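Local structure of uncharacterized protein (Archaeoglobus fulgidus DSM 4304, 3BPD) at residues 6-11 and 54-59. The protein is of unknown function but binds magnesium ions and assembles as a heptamer of small subunits, each built on a four-stranded antiparallel sheet. The protein carries 1 engineered substitution. Sequence-based numbering, arbitrary orientation.
Sequences LRRLVL and TILGNN
Arg-7 turns its guanidinium back onto the neighbouring strand, where NH1 donates a hydrogen bond of 3.2 Å to Gly-57 O. The bond is fairly straight, 155° at the hydrogen, but the donor stands well above the carbonyl plane. CG lies anti to the carbonyl carbon (chi1 -68°), and a bend at chi2 (-89°) brings CD to 3.4 Å from Gly-57 O; a further bend at chi3 places NE. CD also touches the Asn-58 side chain, whose amide plane is steeply inclined to the guanidinium. Arginine suits this place because its several N-H groups can serve several carbonyls: besides NH1, NH2 bonds to Lys-86 O and NE, weakly, to Gly-85 O. Glycine suits position 57, where a CB would press against the preceding carbonyl oxygen.

Further along, 6-11 and 54-57 run antiparallel as central strands of the sheet. Leu-9 and Ile-55 form a hydrogen-bonded pair: Leu-9 N reaches Ile-55 O at 3.1 Å, and Ile-55 N returns to Leu-9 O at 3.0 Å. Their branched aliphatic side chains share the face packed against helix 62-71, meeting Tyr-62 and Ile-65. On the opposite face, the small beta-branched Val-10 and Thr-54 fit side by side at a non-hydrogen-bonded pair, pointing the same way, with CG2 3.9 Å from OG1. Arg-8 suits its place by length: CG lies 3.3 Å from Ile-55 O, while the guanidinium reaches salt bridges with Glu-81 and Glu-90. Val-89 of a neighbouring subunit packs on Leu-56.

Arg-7 and Arg-8 both face Val-83 on strand 75-85, a classic beta bulge in which two residues oppose one. Backbone pairing thus joins the strands; the charge of Arg-8 is probably offset by the two glutamates, whereas the partners of Arg-7 are backbone carbonyls.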
loop_
_atom_site.group_PDB
_atom_site.type_symbol
_atom_site.label_atom_id
_atom_site.label_comp_id
_atom_site.label_asym_id
_atom_site.label_seq_id
_atom_site.Cartn_x
_atom_site.Cartn_y
_atom_site.Cartn_z
ATOM N N LEU F 6 12.220 -18.511 -17.805
ATOM C CA LEU F 6 11.607 -17.200 -17.855
ATOM C C LEU F 6 10.270 -17.355 -17.166
ATOM O O LEU F 6 9.563 -18.333 -17.393
ATOM C CB LEU F 6 11.394 -16.750 -19.295
ATOM C CG LEU F 6 12.622 -16.525 -20.168
ATOM C CD1 LEU F 6 12.148 -15.933 -21.495
ATOM C CD2 LEU F 6 13.624 -15.599 -19.475
ATOM N N ARG F 7 9.915 -16.389 -16.333
ATOM C CA ARG F 7 8.664 -16.479 -15.614
ATOM C C ARG F 7 7.734 -15.311 -15.889
ATOM O O ARG F 7 6.507 -15.462 -15.860
ATOM C CB ARG F 7 8.972 -16.624 -14.125
ATOM C CG ARG F 7 9.641 -17.975 -13.804
ATOM C CD ARG F 7 8.612 -19.066 -13.509
ATOM N NE ARG F 7 8.344 -19.135 -12.074
ATOM C CZ ARG F 7 7.141 -19.324 -11.538
ATOM N NH1 ARG F 7 6.080 -19.461 -12.321
ATOM N NH2 ARG F 7 6.998 -19.363 -10.215
ATOM N N ARG F 8 8.310 -14.150 -16.183
ATOM C CA ARG F 8 7.511 -12.967 -16.470
ATOM C C ARG F 8 8.246 -11.955 -17.363
ATOM O O ARG F 8 9.447 -11.711 -17.214
ATOM C CB ARG F 8 7.077 -12.301 -15.157
ATOM C CG ARG F 8 5.907 -11.335 -15.307
ATOM C CD ARG F 8 5.520 -10.727 -13.971
ATOM N NE ARG F 8 6.549 -9.817 -13.484
ATOM C CZ ARG F 8 6.604 -9.342 -12.244
ATOM N NH1 ARG F 8 5.684 -9.689 -11.358
ATOM N NH2 ARG F 8 7.592 -8.536 -11.888
ATOM N N LEU F 9 7.510 -11.372 -18.299
ATOM C CA LEU F 9 8.072 -10.390 -19.215
ATOM C C LEU F 9 7.154 -9.169 -19.327
ATOM O O LEU F 9 5.926 -9.289 -19.338
ATOM C CB LEU F 9 8.251 -11.003 -20.616
ATOM C CG LEU F 9 9.216 -12.174 -20.772
ATOM C CD1 LEU F 9 9.004 -12.893 -22.099
ATOM C CD2 LEU F 9 10.627 -11.644 -20.664
ATOM N N VAL F 10 7.743 -7.985 -19.378
ATOM C CA VAL F 10 6.943 -6.791 -19.575
ATOM C C VAL F 10 7.512 -6.248 -20.872
ATOM O O VAL F 10 8.641 -5.780 -20.926
ATOM C CB VAL F 10 7.091 -5.762 -18.423
ATOM C CG1 VAL F 10 6.391 -4.459 -18.812
ATOM C CG2 VAL F 10 6.483 -6.327 -17.132
ATOM N N LEU F 11 6.732 -6.362 -21.931
ATOM C CA LEU F 11 7.179 -5.913 -23.229
ATOM C C LEU F 11 6.563 -4.603 -23.693
ATOM O O LEU F 11 5.356 -4.408 -23.618
ATOM C CB LEU F 11 6.896 -7.004 -24.257
ATOM C CG LEU F 11 7.471 -8.369 -23.879
ATOM C CD1 LEU F 11 7.303 -9.331 -25.031
ATOM C CD2 LEU F 11 8.943 -8.225 -23.520
ATOM N N THR F 54 2.277 -7.743 -20.302
ATOM C CA THR F 54 2.820 -8.464 -19.166
ATOM C C THR F 54 2.393 -9.916 -19.335
ATOM O O THR F 54 1.198 -10.221 -19.395
ATOM C CB THR F 54 2.260 -7.926 -17.824
ATOM O OG1 THR F 54 2.607 -6.551 -17.681
ATOM C CG2 THR F 54 2.836 -8.698 -16.642
ATOM N N ILE F 55 3.381 -10.801 -19.427
ATOM C CA ILE F 55 3.144 -12.227 -19.587
ATOM C C ILE F 55 3.668 -12.999 -18.388
ATOM O O ILE F 55 4.834 -12.871 -18.003
ATOM C CB ILE F 55 3.840 -12.766 -20.832
ATOM C CG1 ILE F 55 3.452 -11.930 -22.038
ATOM C CG2 ILE F 55 3.434 -14.204 -21.073
ATOM C CD1 ILE F 55 4.150 -12.350 -23.290
ATOM N N LEU F 56 2.782 -13.800 -17.804
ATOM C CA LEU F 56 3.113 -14.623 -16.652
ATOM C C LEU F 56 3.060 -16.094 -17.069
ATOM O O LEU F 56 2.270 -16.471 -17.931
ATOM C CB LEU F 56 2.109 -14.372 -15.519
ATOM C CG LEU F 56 2.385 -15.148 -14.227
ATOM C CD1 LEU F 56 3.757 -14.736 -13.715
ATOM C CD2 LEU F 56 1.310 -14.898 -13.182
ATOM N N GLY F 57 3.903 -16.921 -16.460
ATOM C CA GLY F 57 3.902 -18.338 -16.786
ATOM C C GLY F 57 5.134 -19.057 -16.281
ATOM O O GLY F 57 5.824 -18.560 -15.387
ATOM N N ASN F 58 5.409 -20.232 -16.847
ATOM C CA ASN F 58 6.585 -21.009 -16.454
ATOM C C ASN F 58 7.478 -21.373 -17.621
ATOM O O ASN F 58 6.999 -21.767 -18.679
ATOM C CB ASN F 58 6.187 -22.300 -15.765
ATOM C CG ASN F 58 7.381 -23.030 -15.209
ATOM O OD1 ASN F 58 7.306 -24.213 -14.881
ATOM N ND2 ASN F 58 8.500 -22.324 -15.093
ATOM N N ASN F 59 8.782 -21.236 -17.433
ATOM C CA ASN F 59 9.733 -21.587 -18.476
ATOM C C ASN F 59 9.270 -21.082 -19.850
ATOM O O ASN F 59 9.252 -21.828 -20.827
ATOM C CB ASN F 59 9.893 -23.110 -18.492
ATOM C CG ASN F 59 11.162 -23.556 -19.183
ATOM O OD1 ASN F 59 12.249 -23.088 -18.857
ATOM N ND2 ASN F 59 11.030 -24.475 -20.137
#